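Local coordinates for protein 3-oxoadipate enol-lactonase (Burkholderia xenovorans, PDB 2XUA) that probably hydrolyses 3-oxoadipate enol-lactone in catechol metabolism, as an enzyme of the alpha/beta hydrolase fold, at residues P72-I75 and E76-T79; T160-Y163 and M164-P168; A219-P222 and A223-R226; F254-T257 and V258-L262. One frame throughout, in Å; residues are numbered along the deposited sequence.

The four contacts are local ones, met in series along the chain. Contacts 1 and 3 are capping boxes at the starts of helices 75-88 and 222-231, with centres about 22 Å apart. Contact 2 is the short surface helix 161-166, and contact 4 lies within helix 251-263. Contacts 1 and 2 are on opposite sides of the chain's centre, about 33 Å apart between centres. Contact 3 is the one that touches the bound laevulinic acid, through Ala219. Leu78 of contact 1 and Met164 of contact 2 have side chains about 12 Å from this ligand, and Phe254 of contact 4 about 14 Å. Contacts 3 and 4 have centres about 19 Å apart.

Contact 1. Residues P72-I75 and E76-T79; sequences PYTI and EQLT
Thr74 and Gln77 face each other across the first turn of helix 75-88 and form a capping box. Their side chains cross at about a right angle. Thr74 OG1 sits between its own backbone N and carbonyl carbon (chi1 67°), which turns it to the helix start. There it accepts from Gln77 N at 3.0 Å. Gln77 replies with its amide. Extended beyond CG, the chain carries OE1 back to Thr74 N, from which it accepts at 2.8 Å. This bond is bent at the hydrogen (137°), and the donor is tilted from the carbonyl plane of the amide. The Gln77 amide also lies by Tyr73, with ring and amide planes 72° apart and OE1 3.4 Å from Tyr73 CB. NE2, the other end of the Gln77 amide, donates to a water that in turn donates to Pro72 O. Both ends of the amide are thus bonded, which fixes its rotation.

At the next residue, Ile75 O receives two donors from Thr79, one turn on. The backbone N and OG1 of Thr79 are each 2.8 Å from Ile75 O and come from opposite faces of its plane. Ile75 and Leu78 cross at about a right angle, with CD1 of Ile75 4.2 Å from CD1 of Leu78.

Glu76 has its salt-bridge partner in Arg112, and Tyr73 OH bonds to Pro69 O. Ile75, Leu78 and Thr79 pack on helix 101-112, while Tyr73 and Leu78 also touch helix 183-195.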
ATOM      1  N   PRO B  72       8.632  16.969  19.009  1.00 37.88           N
ATOM      2  CA  PRO B  72       7.410  16.163  19.178  1.00 36.12           C
ATOM      3  C   PRO B  72       6.252  16.735  18.368  1.00 34.17           C
ATOM      4  O   PRO B  72       6.331  17.886  17.966  1.00 34.34           O
ATOM      5  CB  PRO B  72       7.082  16.350  20.651  1.00 35.89           C
ATOM      6  CG  PRO B  72       7.527  17.736  20.955  1.00 37.35           C
ATOM      7  CD  PRO B  72       8.843  17.864  20.167  1.00 38.33           C
ATOM      8  N   TYR B  73       5.186  15.958  18.139  1.00 30.32           N
ATOM      9  CA  TYR B  73       3.994  16.520  17.492  1.00 27.99           C
ATOM     10  C   TYR B  73       2.966  16.711  18.552  1.00 27.08           C
ATOM     11  O   TYR B  73       3.076  16.177  19.683  1.00 27.14           O
ATOM     12  CB  TYR B  73       3.423  15.617  16.367  1.00 25.79           C
ATOM     13  CG  TYR B  73       4.395  15.265  15.286  1.00 25.52           C
ATOM     14  CD1 TYR B  73       5.443  16.105  14.954  1.00 21.82           C
ATOM     15  CD2 TYR B  73       4.223  14.107  14.533  1.00 21.84           C
ATOM     16  CE1 TYR B  73       6.329  15.766  13.947  1.00 24.76           C
ATOM     17  CE2 TYR B  73       5.071  13.782  13.535  1.00 23.11           C
ATOM     18  CZ  TYR B  73       6.140  14.606  13.229  1.00 23.17           C
ATOM     19  OH  TYR B  73       7.005  14.239  12.231  1.00 22.09           O
ATOM     20  N   THR B  74       1.942  17.458  18.213  1.00 26.61           N
ATOM     21  CA  THR B  74       0.895  17.681  19.174  1.00 25.93           C
ATOM     22  C   THR B  74      -0.427  17.383  18.528  1.00 26.44           C
ATOM     23  O   THR B  74      -0.523  17.423  17.284  1.00 26.32           O
ATOM     24  CB  THR B  74       0.898  19.147  19.668  1.00 27.30           C
ATOM     25  OG1 THR B  74       0.538  20.018  18.580  1.00 23.47           O
ATOM     26  CG2 THR B  74       2.306  19.540  20.204  1.00 26.57           C
ATOM     27  N   ILE B  75      -1.434  17.127  19.363  1.00 25.14           N
ATOM     28  CA  ILE B  75      -2.830  16.935  18.917  1.00 26.02           C
ATOM     29  C   ILE B  75      -3.370  18.170  18.142  1.00 26.96           C
ATOM     30  O   ILE B  75      -4.204  18.017  17.201  1.00 24.80           O
ATOM     31  CB  ILE B  75      -3.755  16.478  20.071  1.00 25.48           C
ATOM     32  CG1 ILE B  75      -5.133  16.000  19.584  1.00 26.40           C
ATOM     33  CG2 ILE B  75      -3.962  17.645  21.159  1.00 26.07           C
ATOM     34  CD1 ILE B  75      -5.098  14.802  18.601  1.00 26.62           C
ATOM     35  N   GLU B  76      -2.852  19.368  18.496  1.00 27.17           N
ATOM     36  CA  GLU B  76      -3.150  20.602  17.737  1.00 26.06           C
ATOM     37  C   GLU B  76      -2.507  20.627  16.370  1.00 25.93           C
ATOM     38  O   GLU B  76      -3.067  21.226  15.425  1.00 26.67           O
ATOM     39  CB  GLU B  76      -2.728  21.904  18.476  1.00 26.79           C
ATOM     40  CG  GLU B  76      -3.480  22.171  19.748  1.00 26.27           C
ATOM     41  CD  GLU B  76      -3.047  21.301  20.926  1.00 28.20           C
ATOM     42  OE1 GLU B  76      -1.867  20.954  20.990  1.00 26.33           O
ATOM     43  OE2 GLU B  76      -3.905  20.949  21.764  1.00 27.09           O
ATOM     44  N   GLN B  77      -1.323  20.060  16.228  1.00 24.28           N
ATOM     45  CA  GLN B  77      -0.759  19.995  14.902  1.00 24.20           C
ATOM     46  C   GLN B  77      -1.634  19.006  14.075  1.00 23.82           C
ATOM     47  O   GLN B  77      -1.987  19.254  12.906  1.00 22.63           O
ATOM     48  CB  GLN B  77       0.682  19.520  14.897  1.00 24.43           C
ATOM     49  CG  GLN B  77       1.733  20.649  15.140  1.00 28.50           C
ATOM     50  CD  GLN B  77       3.052  20.063  15.553  1.00 30.45           C
ATOM     51  OE1 GLN B  77       3.080  18.973  16.122  1.00 28.14           O
ATOM     52  NE2 GLN B  77       4.160  20.760  15.251  1.00 32.64           N
ATOM     53  N   LEU B  78      -1.982  17.897  14.697  1.00 22.84           N
ATOM     54  CA  LEU B  78      -2.742  16.860  13.994  1.00 22.39           C
ATOM     55  C   LEU B  78      -4.117  17.328  13.580  1.00 23.36           C
ATOM     56  O   LEU B  78      -4.601  16.973  12.501  1.00 24.96           O
ATOM     57  CB  LEU B  78      -2.802  15.555  14.803  1.00 21.78           C
ATOM     58  CG  LEU B  78      -1.475  14.893  15.209  1.00 20.05           C
ATOM     59  CD1 LEU B  78      -1.831  13.791  16.170  1.00 16.79           C
ATOM     60  CD2 LEU B  78      -0.670  14.312  14.021  1.00 18.85           C
ATOM     61  N   THR B  79      -4.767  18.100  14.422  1.00 22.85           N
ATOM     62  CA  THR B  79      -6.069  18.620  14.103  1.00 24.94           C
ATOM     63  C   THR B  79      -5.937  19.653  12.957  1.00 24.71           C
ATOM     64  O   THR B  79      -6.745  19.651  12.011  1.00 24.06           O
ATOM     65  CB  THR B  79      -6.720  19.227  15.344  1.00 25.58           C
ATOM     66  OG1 THR B  79      -6.882  18.218  16.343  1.00 29.03           O
ATOM     67  CG2 THR B  79      -8.151  19.706  15.058  1.00 29.27           C
TER
HETATM   68  O   HOH W   1       6.547  20.171  16.581  1.00 36.78           O
HETATM   69  O   HOH W   2       0.154  22.440  20.702  1.00 39.84           O

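Contact 2. Residues T160-Y163 and M164-P168; sequences TADY and MEREP
Residues 161-166 wind through one short helix between Thr160 and Glu167, with i to i+4 bonds from Met164 N to Thr160 O (3.1 Å), Glu165 N to Ala161 O and Arg166 N to Asp162 O. Thr160 is the N-cap of this helix. Its OG1 accepts a long, weak bond from Tyr163 N and is also hydrogen-bonded to Glu249. At the far end, Glu167 leaves helical geometry and is itself the N-cap of helix 168-179. Its N reaches Tyr163 O by a weak bond.

Tyr163 and Glu167 carry the main side-chain contact. With CG of Tyr163 anti to its backbone N (chi1 -180°), the ring is turned so that Glu167 covers one of its faces. The glutamate chain, bent at chi2, lays CG over that face, with CB close to Tyr163 CE2. CG of Glu167 is 3.7 Å from the ring centroid, a CH-pi contact displaced toward the rim. Ring and carboxylate planes are 37° apart. Val170 and Leu171 of helix 168-179 and Ile248 of helix 246-249 also touch the tyrosine.

On the exposed side, Asp162 and Arg166 form a loose salt bridge, with OD2 3.6 Å from NH1. OD2 comes to the edge of the guanidinium, in its plane, although the carboxylate plane is turned 51° from it. The arginine CD lies nearer, 3.3 Å from Asp162 OD2. Met164, a selenomethionine, bends at chi3 and brings CE back to 3.8 Å from Ala161 CA. A water joins the two ends of the tyrosine–glutamate pair: it lies 2.8 Å from Tyr163 OH and donates to Glu167 OE1 at 2.7 Å.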
ATOM      1  N   THR B 160      -6.328 -10.371  16.039  1.00 16.76           N
ATOM      2  CA  THR B 160      -6.319 -11.609  16.849  1.00 17.91           C
ATOM      3  C   THR B 160      -5.319 -12.581  16.211  1.00 18.83           C
ATOM      4  O   THR B 160      -4.963 -12.428  15.018  1.00 17.25           O
ATOM      5  CB  THR B 160      -7.719 -12.249  16.938  1.00 19.38           C
ATOM      6  OG1 THR B 160      -8.157 -12.593  15.608  1.00 18.12           O
ATOM      7  CG2 THR B 160      -8.699 -11.237  17.568  1.00 18.33           C
ATOM      8  N   ALA B 161      -4.774 -13.483  17.025  1.00 17.57           N
ATOM      9  CA  ALA B 161      -3.877 -14.552  16.554  1.00 18.25           C
ATOM     10  C   ALA B 161      -4.474 -15.295  15.364  1.00 17.45           C
ATOM     11  O   ALA B 161      -3.768 -15.655  14.403  1.00 18.96           O
ATOM     12  CB  ALA B 161      -3.577 -15.575  17.697  1.00 17.07           C
ATOM     13  N   ASP B 162      -5.761 -15.557  15.428  1.00 19.07           N
ATOM     14  CA  ASP B 162      -6.361 -16.381  14.398  1.00 20.30           C
ATOM     15  C   ASP B 162      -6.385 -15.613  13.067  1.00 20.78           C
ATOM     16  O   ASP B 162      -6.135 -16.185  12.018  1.00 20.13           O
ATOM     17  CB  ASP B 162      -7.795 -16.691  14.781  1.00 22.47           C
ATOM     18  CG  ASP B 162      -8.553 -17.468  13.688  1.00 25.02           C
ATOM     19  OD1 ASP B 162      -8.058 -18.520  13.192  1.00 30.76           O
ATOM     20  OD2 ASP B 162      -9.656 -17.019  13.337  1.00 29.79           O
ATOM     21  N   TYR B 163      -6.744 -14.335  13.106  1.00 18.77           N
ATOM     22  CA  TYR B 163      -6.778 -13.557  11.853  1.00 17.67           C
ATOM     23  C   TYR B 163      -5.391 -13.529  11.282  1.00 18.45           C
ATOM     24  O   TYR B 163      -5.223 -13.608  10.067  1.00 17.90           O
ATOM     25  CB  TYR B 163      -7.259 -12.127  12.110  1.00 16.20           C
ATOM     26  CG  TYR B 163      -7.315 -11.304  10.831  1.00 15.92           C
ATOM     27  CD1 TYR B 163      -8.437 -11.303  10.062  1.00 11.13           C
ATOM     28  CD2 TYR B 163      -6.229 -10.557  10.413  1.00 13.94           C
ATOM     29  CE1 TYR B 163      -8.487 -10.600   8.854  1.00 15.73           C
ATOM     30  CE2 TYR B 163      -6.253  -9.875   9.210  1.00 16.29           C
ATOM     31  CZ  TYR B 163      -7.410  -9.896   8.450  1.00 18.25           C
ATOM     32  OH  TYR B 163      -7.482  -9.224   7.275  1.00 17.29           O
HETATM   33  N   MSE B 164      -4.385 -13.347  12.151  1.00 17.97           N
HETATM   34  CA  MSE B 164      -3.044 -13.235  11.644  1.00 21.35           C
HETATM   35  C   MSE B 164      -2.608 -14.527  10.971  1.00 20.73           C
HETATM   36  O   MSE B 164      -2.037 -14.517   9.874  1.00 20.43           O
HETATM   37  CB  MSE B 164      -2.092 -12.871  12.772  1.00 22.17           C
HETATM   38  CG  MSE B 164      -2.268 -11.456  13.176  1.00 27.34           C
HETATM   39 SE   MSE B 164      -0.785 -10.914  14.312  1.00 46.78          SE
HETATM   40  CE  MSE B 164      -0.962 -12.284  15.686  1.00 36.68           C
ATOM     41  N   GLU B 165      -2.933 -15.637  11.617  1.00 22.42           N
ATOM     42  CA  GLU B 165      -2.626 -16.968  11.043  1.00 22.97           C
ATOM     43  C   GLU B 165      -3.337 -17.145   9.670  1.00 21.97           C
ATOM     44  O   GLU B 165      -2.705 -17.529   8.719  1.00 22.02           O
ATOM     45  CB  GLU B 165      -2.892 -18.098  12.087  1.00 25.36           C
ATOM     46  CG  GLU B 165      -4.106 -19.035  11.827  1.00 31.91           C
ATOM     47  CD  GLU B 165      -3.852 -20.047  10.685  1.00 40.61           C
ATOM     48  OE1 GLU B 165      -2.713 -20.607  10.591  1.00 44.39           O
ATOM     49  OE2 GLU B 165      -4.794 -20.265   9.876  1.00 41.03           O
ATOM     50  N   ARG B 166      -4.609 -16.783   9.585  1.00 19.41           N
ATOM     51  CA  ARG B 166      -5.428 -16.960   8.383  1.00 20.23           C
ATOM     52  C   ARG B 166      -5.055 -15.987   7.251  1.00 18.80           C
ATOM     53  O   ARG B 166      -5.285 -16.293   6.062  1.00 17.02           O
ATOM     54  CB  ARG B 166      -6.930 -16.781   8.718  1.00 20.69           C
ATOM     55  CG  ARG B 166      -7.669 -17.943   9.469  1.00 25.40           C
ATOM     56  CD  ARG B 166      -9.032 -17.350  10.103  1.00 27.17           C
ATOM     57  NE  ARG B 166      -9.534 -16.358   9.181  1.00 33.39           N
ATOM     58  CZ  ARG B 166     -10.112 -15.193   9.448  1.00 32.64           C
ATOM     59  NH1 ARG B 166     -10.367 -14.767  10.683  1.00 29.30           N
ATOM     60  NH2 ARG B 166     -10.449 -14.451   8.403  1.00 29.93           N
ATOM     61  N   GLU B 167      -4.446 -14.836   7.600  1.00 17.94           N
ATOM     62  CA  GLU B 167      -4.310 -13.713   6.650  1.00 17.00           C
ATOM     63  C   GLU B 167      -2.836 -13.216   6.496  1.00 16.55           C
ATOM     64  O   GLU B 167      -2.528 -12.046   6.787  1.00 16.06           O
ATOM     65  CB  GLU B 167      -5.304 -12.597   7.048  1.00 16.37           C
ATOM     66  CG  GLU B 167      -6.795 -13.009   6.923  1.00 15.23           C
ATOM     67  CD  GLU B 167      -7.321 -12.875   5.481  1.00 16.47           C
ATOM     68  OE1 GLU B 167      -8.546 -12.749   5.314  1.00 20.54           O
ATOM     69  OE2 GLU B 167      -6.514 -12.876   4.552  1.00 15.25           O
ATOM     70  N   PRO B 168      -1.925 -14.108   6.065  1.00 16.41           N
ATOM     71  CA  PRO B 168      -0.527 -13.728   6.051  1.00 17.03           C
ATOM     72  C   PRO B 168      -0.231 -12.637   4.996  1.00 16.57           C
ATOM     73  O   PRO B 168       0.755 -11.941   5.165  1.00 14.95           O
ATOM     74  CB  PRO B 168       0.199 -15.031   5.681  1.00 17.81           C
ATOM     75  CG  PRO B 168      -0.920 -15.925   4.973  1.00 17.57           C
ATOM     76  CD  PRO B 168      -2.144 -15.529   5.701  1.00 17.66           C
TER
HETATM   77  O   HOH W   3      -9.168 -10.118   5.209  1.00 28.03           O

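Contact 3. Residues A219-P222 and A223-R226; sequences AATP and AQGR. With SHF (laevulinic acid), chain C.
Gln224, in the first turn of helix 222-231, folds back over Thr221, the residue just before the helix. Its CB lies 3.4 Å from Thr221 O. CG is next and sits 3.2 Å from Thr221 OG1. CD passes the same hydroxyl and approaches Thr221 N. OE1, at the tip, accepts from Thr221 N at 3.0 Å. That bond is nearly straight (171°) and lies in the carbonyl plane, on a lone pair. A water also donates to OE1 and, with its other hydrogen, to Ala219 O. Thr221 returns the grip: OG1, set between its own N and carbonyl carbon (chi1 68°), accepts from Gln224 N at 3.1 Å.

The two residues make a capping box, with Thr221 as N-cap. It ends the loop between strand 209-214 and helix 222-231 in this alpha/beta hydrolase fold. Asp217, in the same loop, is the probable acid of a Ser-His-Asp triad, and its OD1 accepts from Ala220 N. Ala219 lines the ligand pocket, with CB 3.5 Å from O1 of laevulinic acid.

Past the box, Arg226 N bonds to Pro222 O. The Arg226 chain, bent at chi3, lays one guanidinium face over Pro222 C and puts NH1 3.5 Å from Pro222 CB.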
ATOM      1  N   ALA B 219      -5.175  -2.089  23.090  1.00 19.24           N
ATOM      2  CA  ALA B 219      -4.561  -0.812  22.888  1.00 18.58           C
ATOM      3  C   ALA B 219      -5.574   0.315  23.154  1.00 18.52           C
ATOM      4  O   ALA B 219      -5.221   1.369  23.677  1.00 19.13           O
ATOM      5  CB  ALA B 219      -4.038  -0.754  21.491  1.00 19.73           C
ATOM      6  N   ALA B 220      -6.811   0.081  22.783  1.00 18.55           N
ATOM      7  CA  ALA B 220      -7.912   0.989  23.124  1.00 19.41           C
ATOM      8  C   ALA B 220      -9.041   0.061  23.450  1.00 19.15           C
ATOM      9  O   ALA B 220      -9.505  -0.708  22.592  1.00 20.66           O
ATOM     10  CB  ALA B 220      -8.246   1.912  21.887  1.00 18.48           C
ATOM     11  N   THR B 221      -9.523   0.093  24.700  1.00 19.31           N
ATOM     12  CA  THR B 221     -10.407  -0.953  25.177  1.00 19.52           C
ATOM     13  C   THR B 221     -11.880  -0.644  24.943  1.00 20.48           C
ATOM     14  O   THR B 221     -12.256   0.550  24.850  1.00 20.64           O
ATOM     15  CB  THR B 221     -10.173  -1.161  26.718  1.00 20.10           C
ATOM     16  OG1 THR B 221     -10.630  -0.021  27.409  1.00 20.13           O
ATOM     17  CG2 THR B 221      -8.708  -1.218  27.045  1.00 19.12           C
ATOM     18  N   PRO B 222     -12.730  -1.690  24.914  1.00 19.59           N
ATOM     19  CA  PRO B 222     -14.212  -1.528  24.945  1.00 21.26           C
ATOM     20  C   PRO B 222     -14.655  -0.566  26.075  1.00 22.27           C
ATOM     21  O   PRO B 222     -15.393   0.417  25.827  1.00 21.37           O
ATOM     22  CB  PRO B 222     -14.720  -2.945  25.148  1.00 20.30           C
ATOM     23  CG  PRO B 222     -13.570  -3.829  24.572  1.00 20.50           C
ATOM     24  CD  PRO B 222     -12.315  -3.097  24.854  1.00 19.82           C
ATOM     25  N   ALA B 223     -14.122  -0.773  27.290  1.00 22.34           N
ATOM     26  CA  ALA B 223     -14.448   0.079  28.428  1.00 22.40           C
ATOM     27  C   ALA B 223     -14.168   1.564  28.103  1.00 22.26           C
ATOM     28  O   ALA B 223     -14.934   2.483  28.420  1.00 22.02           O
ATOM     29  CB  ALA B 223     -13.621  -0.367  29.675  1.00 23.77           C
ATOM     30  N   GLN B 224     -13.081   1.829  27.439  1.00 20.99           N
ATOM     31  CA  GLN B 224     -12.831   3.205  27.095  1.00 21.67           C
ATOM     32  C   GLN B 224     -13.761   3.761  26.008  1.00 21.64           C
ATOM     33  O   GLN B 224     -13.966   4.995  25.917  1.00 21.29           O
ATOM     34  CB  GLN B 224     -11.404   3.346  26.624  1.00 21.73           C
ATOM     35  CG  GLN B 224     -10.350   3.138  27.761  1.00 24.43           C
ATOM     36  CD  GLN B 224      -8.916   3.207  27.200  1.00 25.65           C
ATOM     37  OE1 GLN B 224      -8.561   2.458  26.314  1.00 27.13           O
ATOM     38  NE2 GLN B 224      -8.110   4.100  27.735  1.00 28.45           N
ATOM     39  N   GLY B 225     -14.219   2.840  25.168  1.00 21.86           N
ATOM     40  CA  GLY B 225     -15.135   3.062  24.066  1.00 22.39           C
ATOM     41  C   GLY B 225     -16.487   3.475  24.619  1.00 23.49           C
ATOM     42  O   GLY B 225     -17.039   4.473  24.196  1.00 22.21           O
ATOM     43  N   ARG B 226     -17.020   2.679  25.547  1.00 25.00           N
ATOM     44  CA  ARG B 226     -18.185   3.069  26.366  1.00 24.39           C
ATOM     45  C   ARG B 226     -18.090   4.416  27.118  1.00 26.71           C
ATOM     46  O   ARG B 226     -19.015   5.226  27.049  1.00 28.11           O
ATOM     47  CB  ARG B 226     -18.602   1.873  27.208  1.00 25.27           C
ATOM     48  CG  ARG B 226     -18.974   0.636  26.314  1.00 21.80           C
ATOM     49  CD  ARG B 226     -19.556  -0.511  27.078  1.00 27.40           C
ATOM     50  NE  ARG B 226     -18.562  -1.089  27.994  1.00 37.01           N
ATOM     51  CZ  ARG B 226     -17.786  -2.167  27.759  1.00 39.10           C
ATOM     52  NH1 ARG B 226     -17.877  -2.858  26.625  1.00 43.15           N
ATOM     53  NH2 ARG B 226     -16.924  -2.570  28.693  1.00 39.29           N
TER
HETATM   54  C4  SHF C1265       0.603   1.771  17.008  1.00 26.30           C
HETATM   55  C5  SHF C1265      -0.643   2.005  16.145  1.00 24.90           C
HETATM   56  C3  SHF C1265       0.461   1.569  18.526  1.00 26.34           C
HETATM   57  C2  SHF C1265      -0.892   1.065  19.091  1.00 34.54           C
HETATM   58  C1  SHF C1265      -0.723   0.343  20.494  1.00 35.39           C
HETATM   59  O4  SHF C1265       1.724   1.700  16.470  1.00 18.91           O
HETATM   60  O1  SHF C1265      -0.664  -0.898  20.418  1.00 36.43           O
HETATM   61  OH1 SHF C1265      -0.749   0.985  21.599  1.00 37.78           O
HETATM   62  O   HOH W   4      -5.880   3.245  25.580  1.00 27.29           O

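Contact 4. Residues F254-T257 and V258-L262; sequences FTKT and VVDFL
Phe254 and Val258 make the main apolar contact, one turn apart on helix 251-263. They lie side by side and point the same way. Val258 CG2 is 3.7 Å from Phe254 CE2 and makes an off-centre CH-pi contact, 4.2 Å from the ring centroid. Val258 has CG2 anti to its carbonyl carbon and CG1 anti to its N (chi1 179°), which sets CG2 toward the preceding turn. Thr255 and Val259 repeat the side-by-side arrangement more loosely, their CG2 atoms 4.1 Å apart.

The charged pair is Lys256 and Asp260, which cross at a slant. The lysine chain, bent at chi2 and chi4, passes the carboxylate with CG, CD and CE all near OD2. Its NZ forms a salt bridge to Asp260 OD2 at 3.4 Å, while CE lies closer to OD2, at 3.0 Å.

Backbone hydrogen bonds run from Val258, Val259, Asp260 and Phe261 to the carbonyls four residues back. The shortest joins Val259 N to Thr255 O at 2.8 Å. The longest joins Phe261 N to Thr257 O at 3.1 Å. The threonine hydroxyls bond back within the helix as well, Thr255 OG1 to Ala251 O and Thr257 OG1 to Ala253 O.

This is an amphipathic helix laid on a sheet. Phe254, Thr257 and Phe261 pack on strands 209-214 and 236-240, Val258 on strand 209-214, and Thr255 and Val259 on helix 43-52. A C-terminal helix against the central sheet is typical of the alpha/beta hydrolase fold.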
ATOM      1  N   PHE B 254     -17.663  -3.552   9.860  1.00 16.33           N
ATOM      2  CA  PHE B 254     -17.195  -2.189  10.135  1.00 14.48           C
ATOM      3  C   PHE B 254     -17.760  -1.206   9.082  1.00 15.28           C
ATOM      4  O   PHE B 254     -18.308  -0.142   9.448  1.00 14.70           O
ATOM      5  CB  PHE B 254     -15.674  -2.180  10.109  1.00 13.59           C
ATOM      6  CG  PHE B 254     -15.073  -0.835  10.417  1.00 15.66           C
ATOM      7  CD1 PHE B 254     -14.489  -0.562  11.668  1.00 10.09           C
ATOM      8  CD2 PHE B 254     -15.108   0.176   9.452  1.00 13.16           C
ATOM      9  CE1 PHE B 254     -13.898   0.733  11.960  1.00 11.84           C
ATOM     10  CE2 PHE B 254     -14.509   1.458   9.729  1.00  9.76           C
ATOM     11  CZ  PHE B 254     -13.908   1.733  10.968  1.00 14.49           C
ATOM     12  N   THR B 255     -17.578  -1.554   7.811  1.00 15.02           N
ATOM     13  CA  THR B 255     -18.098  -0.781   6.706  1.00 16.82           C
ATOM     14  C   THR B 255     -19.603  -0.512   6.815  1.00 16.91           C
ATOM     15  O   THR B 255     -20.043   0.647   6.790  1.00 17.33           O
ATOM     16  CB  THR B 255     -17.706  -1.381   5.337  1.00 16.99           C
ATOM     17  OG1 THR B 255     -16.266  -1.460   5.251  1.00 16.90           O
ATOM     18  CG2 THR B 255     -18.192  -0.457   4.249  1.00 17.73           C
ATOM     19  N   LYS B 256     -20.371  -1.566   7.000  1.00 17.09           N
ATOM     20  CA  LYS B 256     -21.805  -1.465   7.182  1.00 18.49           C
ATOM     21  C   LYS B 256     -22.163  -0.532   8.327  1.00 18.56           C
ATOM     22  O   LYS B 256     -23.036   0.348   8.170  1.00 17.02           O
ATOM     23  CB  LYS B 256     -22.392  -2.877   7.405  1.00 20.53           C
ATOM     24  CG  LYS B 256     -23.910  -2.959   7.604  1.00 26.85           C
ATOM     25  CD  LYS B 256     -24.691  -2.774   6.271  1.00 36.86           C
ATOM     26  CE  LYS B 256     -26.249  -2.757   6.408  1.00 39.96           C
ATOM     27  NZ  LYS B 256     -26.740  -3.717   7.441  1.00 39.70           N
ATOM     28  N   THR B 257     -21.510  -0.733   9.481  1.00 17.36           N
ATOM     29  CA  THR B 257     -21.824   0.076  10.635  1.00 17.80           C
ATOM     30  C   THR B 257     -21.603   1.564  10.358  1.00 17.25           C
ATOM     31  O   THR B 257     -22.461   2.382  10.667  1.00 17.07           O
ATOM     32  CB  THR B 257     -20.978  -0.349  11.856  1.00 17.26           C
ATOM     33  OG1 THR B 257     -21.146  -1.772  12.068  1.00 17.56           O
ATOM     34  CG2 THR B 257     -21.437   0.404  13.077  1.00 19.18           C
ATOM     35  N   VAL B 258     -20.439   1.893   9.808  1.00 15.64           N
ATOM     36  CA  VAL B 258     -20.065   3.258   9.530  1.00 16.42           C
ATOM     37  C   VAL B 258     -20.994   3.818   8.433  1.00 17.22           C
ATOM     38  O   VAL B 258     -21.479   4.923   8.592  1.00 17.74           O
ATOM     39  CB  VAL B 258     -18.581   3.381   9.190  1.00 17.64           C
ATOM     40  CG1 VAL B 258     -18.229   4.787   8.877  1.00 15.76           C
ATOM     41  CG2 VAL B 258     -17.759   3.024  10.476  1.00 15.26           C
ATOM     42  N   VAL B 259     -21.314   3.023   7.406  1.00 17.75           N
ATOM     43  CA  VAL B 259     -22.172   3.543   6.327  1.00 19.34           C
ATOM     44  C   VAL B 259     -23.602   3.831   6.846  1.00 19.88           C
ATOM     45  O   VAL B 259     -24.143   4.910   6.578  1.00 20.28           O
ATOM     46  CB  VAL B 259     -22.093   2.734   5.045  1.00 18.99           C
ATOM     47  CG1 VAL B 259     -23.145   3.237   3.945  1.00 19.90           C
ATOM     48  CG2 VAL B 259     -20.657   2.817   4.446  1.00 20.44           C
ATOM     49  N   ASP B 260     -24.201   2.905   7.616  1.00 21.24           N
ATOM     50  CA  ASP B 260     -25.588   3.076   8.047  1.00 22.08           C
ATOM     51  C   ASP B 260     -25.670   4.269   8.989  1.00 21.41           C
ATOM     52  O   ASP B 260     -26.592   5.093   8.881  1.00 22.49           O
ATOM     53  CB  ASP B 260     -26.153   1.809   8.724  1.00 22.36           C
ATOM     54  CG  ASP B 260     -26.213   0.592   7.792  1.00 25.53           C
ATOM     55  OD1 ASP B 260     -26.093   0.669   6.538  1.00 25.30           O
ATOM     56  OD2 ASP B 260     -26.373  -0.498   8.352  1.00 30.48           O
ATOM     57  N   PHE B 261     -24.680   4.404   9.879  1.00 20.76           N
ATOM     58  CA  PHE B 261     -24.624   5.533  10.814  1.00 19.32           C
ATOM     59  C   PHE B 261     -24.485   6.862  10.077  1.00 19.49           C
ATOM     60  O   PHE B 261     -25.137   7.833  10.423  1.00 17.39           O
ATOM     61  CB  PHE B 261     -23.491   5.402  11.875  1.00 19.86           C
ATOM     62  CG  PHE B 261     -23.242   6.652  12.650  1.00 20.42           C
ATOM     63  CD1 PHE B 261     -24.149   7.093  13.629  1.00 24.11           C
ATOM     64  CD2 PHE B 261     -22.133   7.444  12.378  1.00 20.34           C
ATOM     65  CE1 PHE B 261     -23.919   8.310  14.336  1.00 21.17           C
ATOM     66  CE2 PHE B 261     -21.915   8.665  13.074  1.00 24.64           C
ATOM     67  CZ  PHE B 261     -22.807   9.078  14.052  1.00 20.35           C
ATOM     68  N   LEU B 262     -23.629   6.927   9.071  1.00 19.98           N
ATOM     69  CA  LEU B 262     -23.352   8.236   8.460  1.00 22.17           C
ATOM     70  C   LEU B 262     -24.433   8.664   7.460  1.00 24.45           C
ATOM     71  O   LEU B 262     -24.528   9.861   7.113  1.00 25.11           O
ATOM     72  CB  LEU B 262     -21.969   8.303   7.818  1.00 21.25           C
ATOM     73  CG  LEU B 262     -20.770   8.238   8.770  1.00 20.46           C
ATOM     74  CD1 LEU B 262     -19.482   8.157   7.919  1.00 16.92           C
ATOM     75  CD2 LEU B 262     -20.715   9.390   9.751  1.00 18.80           C
TER